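Local atomic coordinates of putative Type I topoisomerase (Deinococcus radiodurans, PDB entry 3M4A), a protein that probably relaxes DNA as a type IB topoisomerase, breaking one strand without ATP, letting the duplex turn about the intact strand and resealing the break. Residues 94-108 with 229-241. Residues are numbered along the deposited sequence; the frame is centred on the assembly and turned at random. Where two conformers were deposited one is given.
Sequences RLTRFAGALPTLKVA and VIGPFTAKDFRTW
F98 drives its ring edge into the face of F233, CD1 lying 3.5 Å from F233 CG in a T-shaped pair with planes at 69°. With CG anti to the backbone N (chi1 -177°), the F98 ring reaches off helix 91-113 into an aromatic cluster, where its edge also meets the faces of F238 and W241 in offset edge-to-face pairs. D237 CB covers one face of the F98 ring in a CH-pi contact, 3.9 Å from the centroid. W241 is a knob among L95, F98, A99 and L102; L102 CD1 lies over its five-membered ring, and its NE1 hydrogen-bonds to E325 OE2. Beside the cluster, R94 grips D237 side-on: NE meets OD1 at 2.8 Å and NH2 meets OD2 at 2.9 Å, guanidinium and carboxylate nearly coplanar. OD2 also accepts from T234 N on its anti lone pair, T234 and D237 forming a capping box at the N-terminus of helix 235-254; T234 OG1 caps K236 N. A leucine in place of R94 would probably leave the buried D237 carboxylate without its countercharge and freer to turn. Farther along, L105 CD1 packs on V229 CG2 (3.5 Å), and a water bridges A101 O and V229 O. Within the catalytic core, residues 94-108 of helix 91-113 cross residues 235-241 of helix 235-254 at -110° and pack against V229 and I230 of helix 219-230, with helix 120-134 touching L102, L105 and F238 and helix 323-337 touching L95 and W241.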
loop_
_atom_site.group_PDB
_atom_site.type_symbol
_atom_site.label_atom_id
_atom_site.label_comp_id
_atom_site.label_asym_id
_atom_site.label_seq_id
_atom_site.Cartn_x
_atom_site.Cartn_y
_atom_site.Cartn_z
ATOM N N ARG A 94 -3.357 -13.633 1.609
ATOM C CA ARG A 94 -3.770 -12.321 1.118
ATOM C C ARG A 94 -2.555 -11.464 0.739
ATOM O O ARG A 94 -2.571 -10.795 -0.303
ATOM C CB ARG A 94 -4.636 -11.577 2.133
ATOM C CG ARG A 94 -5.331 -10.362 1.537
ATOM C CD ARG A 94 -6.194 -9.661 2.553
ATOM N NE ARG A 94 -6.680 -8.361 2.082
ATOM C CZ ARG A 94 -7.795 -8.190 1.375
ATOM N NH1 ARG A 94 -8.566 -9.228 1.063
ATOM N NH2 ARG A 94 -8.164 -6.972 1.001
ATOM N N LEU A 95 -1.510 -11.500 1.560
ATOM C CA LEU A 95 -0.318 -10.676 1.304
ATOM C C LEU A 95 0.501 -11.151 0.104
ATOM O O LEU A 95 1.087 -10.336 -0.610
ATOM C CB LEU A 95 0.586 -10.616 2.543
ATOM C CG LEU A 95 0.087 -9.786 3.735
ATOM C CD1 LEU A 95 1.174 -9.642 4.785
ATOM C CD2 LEU A 95 -0.416 -8.422 3.281
ATOM N N THR A 96 0.581 -12.461 -0.113
ATOM C CA THR A 96 1.269 -12.967 -1.302
ATOM C C THR A 96 0.567 -12.468 -2.549
ATOM O O THR A 96 1.210 -12.054 -3.506
ATOM C CB THR A 96 1.274 -14.517 -1.318
ATOM O OG1 THR A 96 1.818 -15.000 -0.088
ATOM C CG2 THR A 96 2.104 -15.043 -2.478
ATOM N N ARG A 97 -0.761 -12.486 -2.530
ATOM C CA ARG A 97 -1.526 -12.004 -3.660
ATOM C C ARG A 97 -1.411 -10.484 -3.804
ATOM O O ARG A 97 -1.265 -9.974 -4.909
ATOM C CB ARG A 97 -2.988 -12.425 -3.550
ATOM C CG ARG A 97 -3.741 -12.324 -4.865
ATOM C CD ARG A 97 -3.284 -13.371 -5.906
ATOM N NE ARG A 97 -3.748 -14.718 -5.585
ATOM C CZ ARG A 97 -4.961 -15.202 -5.855
ATOM N NH1 ARG A 97 -5.883 -14.449 -6.445
ATOM N NH2 ARG A 97 -5.262 -16.450 -5.524
ATOM N N PHE A 98 -1.445 -9.770 -2.685
ATOM C CA PHE A 98 -1.216 -8.317 -2.710
ATOM C C PHE A 98 0.145 -7.979 -3.339
ATOM O O PHE A 98 0.241 -7.067 -4.167
ATOM C CB PHE A 98 -1.308 -7.741 -1.300
ATOM C CG PHE A 98 -1.164 -6.247 -1.241
ATOM C CD1 PHE A 98 -2.147 -5.432 -1.763
ATOM C CD2 PHE A 98 -0.057 -5.655 -0.640
ATOM C CE1 PHE A 98 -2.054 -4.058 -1.704
ATOM C CE2 PHE A 98 0.050 -4.262 -0.571
ATOM C CZ PHE A 98 -0.938 -3.470 -1.119
ATOM N N ALA A 99 1.194 -8.725 -2.987
ATOM C CA ALA A 99 2.515 -8.515 -3.573
ATOM C C ALA A 99 2.486 -8.746 -5.081
ATOM O O ALA A 99 3.225 -8.108 -5.831
ATOM C CB ALA A 99 3.538 -9.441 -2.914
ATOM N N GLY A 100 1.610 -9.644 -5.520
ATOM C CA GLY A 100 1.373 -9.855 -6.952
ATOM C C GLY A 100 0.718 -8.691 -7.685
ATOM O O GLY A 100 0.873 -8.583 -8.914
ATOM N N ALA A 101 -0.012 -7.845 -6.953
ATOM C CA ALA A 101 -0.706 -6.667 -7.500
ATOM C C ALA A 101 0.162 -5.405 -7.462
ATOM O O ALA A 101 -0.156 -4.414 -8.100
ATOM C CB ALA A 101 -2.009 -6.405 -6.751
ATOM N N LEU A 102 1.251 -5.430 -6.705
ATOM C CA LEU A 102 2.046 -4.210 -6.534
ATOM C C LEU A 102 2.796 -3.792 -7.807
ATOM O O LEU A 102 2.919 -2.612 -8.062
ATOM C CB LEU A 102 3.024 -4.348 -5.359
ATOM C CG LEU A 102 2.430 -4.269 -3.940
ATOM C CD1 LEU A 102 3.499 -4.644 -2.894
ATOM C CD2 LEU A 102 1.850 -2.889 -3.673
ATOM N N PRO A 103 3.338 -4.750 -8.588
ATOM C CA PRO A 103 3.974 -4.308 -9.848
ATOM C C PRO A 103 3.027 -3.565 -10.791
ATOM O O PRO A 103 3.416 -2.562 -11.400
ATOM C CB PRO A 103 4.452 -5.617 -10.473
ATOM C CG PRO A 103 4.595 -6.552 -9.316
ATOM C CD PRO A 103 3.480 -6.207 -8.394
ATOM N N THR A 104 1.793 -4.051 -10.904
ATOM C CA THR A 104 0.771 -3.360 -11.687
ATOM C C THR A 104 0.438 -1.982 -11.118
ATOM O O THR A 104 0.249 -1.013 -11.871
ATOM C CB THR A 104 -0.483 -4.219 -11.831
ATOM O OG1 THR A 104 -0.149 -5.374 -12.599
ATOM C CG2 THR A 104 -1.590 -3.448 -12.538
ATOM N N LEU A 105 0.345 -1.900 -9.790
ATOM C CA LEU A 105 0.161 -0.616 -9.114
ATOM C C LEU A 105 1.243 0.372 -9.520
ATOM O O LEU A 105 0.944 1.525 -9.794
ATOM C CB LEU A 105 0.195 -0.771 -7.594
ATOM C CG LEU A 105 0.179 0.494 -6.741
ATOM C CD1 LEU A 105 -1.096 1.263 -6.986
ATOM C CD2 LEU A 105 0.370 0.127 -5.255
ATOM N N LYS A 106 2.497 -0.076 -9.504
ATOM C CA LYS A 106 3.639 0.784 -9.859
ATOM C C LYS A 106 3.567 1.303 -11.290
ATOM O O LYS A 106 3.857 2.469 -11.551
ATOM C CB LYS A 106 4.961 0.054 -9.636
ATOM C CG LYS A 106 5.282 -0.185 -8.166
ATOM C CD LYS A 106 5.690 1.060 -7.472
ATOM C CE LYS A 106 7.024 1.580 -7.995
ATOM N NZ LYS A 106 7.268 2.937 -7.509
ATOM N N VAL A 107 3.174 0.443 -12.222
ATOM C CA VAL A 107 3.017 0.871 -13.611
ATOM C C VAL A 107 1.945 1.962 -13.721
ATOM O O VAL A 107 2.147 3.024 -14.343
ATOM C CB VAL A 107 2.664 -0.327 -14.517
ATOM C CG1 VAL A 107 2.213 0.146 -15.928
ATOM C CG2 VAL A 107 3.849 -1.285 -14.598
ATOM N N ALA A 108 0.810 1.719 -13.080
ATOM C CA ALA A 108 -0.305 2.654 -13.116
ATOM C C ALA A 108 0.041 3.987 -12.449
ATOM O O ALA A 108 -0.234 5.062 -12.999
ATOM C CB ALA A 108 -1.501 2.038 -12.455
ATOM N N VAL A 229 -6.871 1.078 -8.881
ATOM C CA VAL A 229 -5.495 0.609 -9.079
ATOM C C VAL A 229 -5.121 -0.633 -8.271
ATOM O O VAL A 229 -4.176 -1.321 -8.644
ATOM C CB VAL A 229 -4.439 1.723 -8.860
ATOM C CG1 VAL A 229 -4.667 2.879 -9.857
ATOM C CG2 VAL A 229 -4.453 2.230 -7.427
ATOM N N ILE A 230 -5.839 -0.915 -7.180
ATOM C CA ILE A 230 -5.586 -2.128 -6.386
ATOM C C ILE A 230 -6.810 -2.961 -5.953
ATOM O O ILE A 230 -6.636 -4.039 -5.392
ATOM C CB ILE A 230 -4.737 -1.837 -5.102
ATOM C CG1 ILE A 230 -5.423 -0.819 -4.186
ATOM C CG2 ILE A 230 -3.350 -1.391 -5.495
ATOM C CD1 ILE A 230 -4.898 -0.796 -2.746
ATOM N N GLY A 231 -8.029 -2.483 -6.188
ATOM C CA GLY A 231 -9.224 -3.249 -5.769
ATOM C C GLY A 231 -9.167 -4.686 -6.271
ATOM O O GLY A 231 -8.745 -4.917 -7.388
ATOM N N PRO A 232 -9.589 -5.669 -5.452
ATOM C CA PRO A 232 -10.282 -5.595 -4.176
ATOM C C PRO A 232 -9.422 -5.295 -2.943
ATOM O O PRO A 232 -9.955 -5.198 -1.839
ATOM C CB PRO A 232 -10.888 -6.998 -4.050
ATOM C CG PRO A 232 -9.923 -7.862 -4.716
ATOM C CD PRO A 232 -9.348 -7.070 -5.851
ATOM N N PHE A 233 -8.115 -5.144 -3.113
ATOM C CA PHE A 233 -7.286 -4.738 -1.989
ATOM C C PHE A 233 -7.641 -3.303 -1.632
ATOM O O PHE A 233 -8.187 -2.574 -2.457
ATOM C CB PHE A 233 -5.806 -4.897 -2.313
ATOM C CG PHE A 233 -5.419 -6.307 -2.681
ATOM C CD1 PHE A 233 -5.316 -7.287 -1.699
ATOM C CD2 PHE A 233 -5.183 -6.665 -4.004
ATOM C CE1 PHE A 233 -4.960 -8.594 -2.023
ATOM C CE2 PHE A 233 -4.838 -7.977 -4.343
ATOM C CZ PHE A 233 -4.721 -8.945 -3.352
ATOM N N THR A 234 -7.376 -2.919 -0.386
ATOM C CA THR A 234 -7.723 -1.588 0.106
ATOM C C THR A 234 -6.520 -0.906 0.745
ATOM O O THR A 234 -5.460 -1.519 0.942
ATOM C CB THR A 234 -8.842 -1.645 1.174
ATOM O OG1 THR A 234 -8.326 -2.170 2.403
ATOM C CG2 THR A 234 -10.024 -2.507 0.699
ATOM N N ALA A 235 -6.702 0.353 1.126
ATOM C CA ALA A 235 -5.619 1.087 1.788
ATOM C C ALA A 235 -5.045 0.333 2.993
ATOM O O ALA A 235 -3.845 0.426 3.265
ATOM C CB ALA A 235 -6.071 2.500 2.182
ATOM N N LYS A 236 -5.871 -0.430 3.721
ATOM C CA LYS A 236 -5.384 -1.147 4.901
ATOM C C LYS A 236 -4.315 -2.173 4.547
ATOM O O LYS A 236 -3.418 -2.459 5.353
ATOM C CB LYS A 236 -6.517 -1.867 5.647
ATOM C CG LYS A 236 -6.045 -2.506 6.940
ATOM C CD LYS A 236 -7.200 -3.035 7.797
ATOM C CE LYS A 236 -6.751 -3.244 9.236
ATOM N NZ LYS A 236 -5.506 -4.062 9.360
ATOM N N ASP A 237 -4.417 -2.745 3.351
ATOM C CA ASP A 237 -3.423 -3.716 2.908
ATOM C C ASP A 237 -2.015 -3.109 2.827
ATOM O O ASP A 237 -1.028 -3.826 2.984
ATOM C CB ASP A 237 -3.825 -4.354 1.577
ATOM C CG ASP A 237 -5.029 -5.271 1.720
ATOM O OD1 ASP A 237 -4.894 -6.295 2.422
ATOM O OD2 ASP A 237 -6.097 -4.959 1.143
ATOM N N PHE A 238 -1.894 -1.804 2.610
ATOM C CA PHE A 238 -0.554 -1.182 2.638
ATOM C C PHE A 238 0.053 -1.221 4.038
ATOM O O PHE A 238 1.278 -1.321 4.186
ATOM C CB PHE A 238 -0.594 0.272 2.180
ATOM C CG PHE A 238 -0.844 0.459 0.704
ATOM C CD1 PHE A 238 0.068 -0.011 -0.236
ATOM C CD2 PHE A 238 -1.963 1.147 0.268
ATOM C CE1 PHE A 238 -0.145 0.174 -1.587
ATOM C CE2 PHE A 238 -2.193 1.341 -1.094
ATOM C CZ PHE A 238 -1.276 0.854 -2.025
ATOM N N ARG A 239 -0.794 -1.163 5.066
ATOM C CA ARG A 239 -0.307 -1.177 6.442
ATOM C C ARG A 239 0.032 -2.579 6.934
ATOM O O ARG A 239 1.029 -2.761 7.618
ATOM C CB ARG A 239 -1.287 -0.465 7.379
ATOM C CG ARG A 239 -1.150 1.044 7.257
ATOM C CD ARG A 239 -2.312 1.790 7.878
ATOM N NE ARG A 239 -2.465 1.503 9.312
ATOM C CZ ARG A 239 -1.734 2.054 10.281
ATOM N NH1 ARG A 239 -0.760 2.914 10.005
ATOM N NH2 ARG A 239 -1.992 1.741 11.545
ATOM N N THR A 240 -0.754 -3.577 6.536
ATOM C CA THR A 240 -0.435 -4.961 6.871
ATOM C C THR A 240 0.797 -5.454 6.071
ATOM O O THR A 240 1.717 -6.027 6.635
ATOM C CB THR A 240 -1.638 -5.897 6.644
ATOM O OG1 THR A 240 -2.070 -5.825 5.281
ATOM C CG2 THR A 240 -2.802 -5.520 7.571
ATOM N N TRP A 241 0.833 -5.190 4.767
ATOM C CA TRP A 241 2.036 -5.483 3.975
ATOM C C TRP A 241 3.242 -4.709 4.496
ATOM O O TRP A 241 4.295 -5.288 4.767
ATOM C CB TRP A 241 1.810 -5.148 2.498
ATOM C CG TRP A 241 3.038 -5.265 1.650
ATOM C CD1 TRP A 241 3.817 -4.231 1.173
ATOM C CD2 TRP A 241 3.637 -6.470 1.165
ATOM N NE1 TRP A 241 4.842 -4.726 0.413
ATOM C CE2 TRP A 241 4.773 -6.096 0.398
ATOM C CE3 TRP A 241 3.338 -7.831 1.304
ATOM C CZ2 TRP A 241 5.603 -7.030 -0.220
ATOM C CZ3 TRP A 241 4.159 -8.762 0.670
ATOM C CH2 TRP A 241 5.285 -8.363 -0.069
HETATM O O HOH W 1 -2.812 -3.749 -9.096
#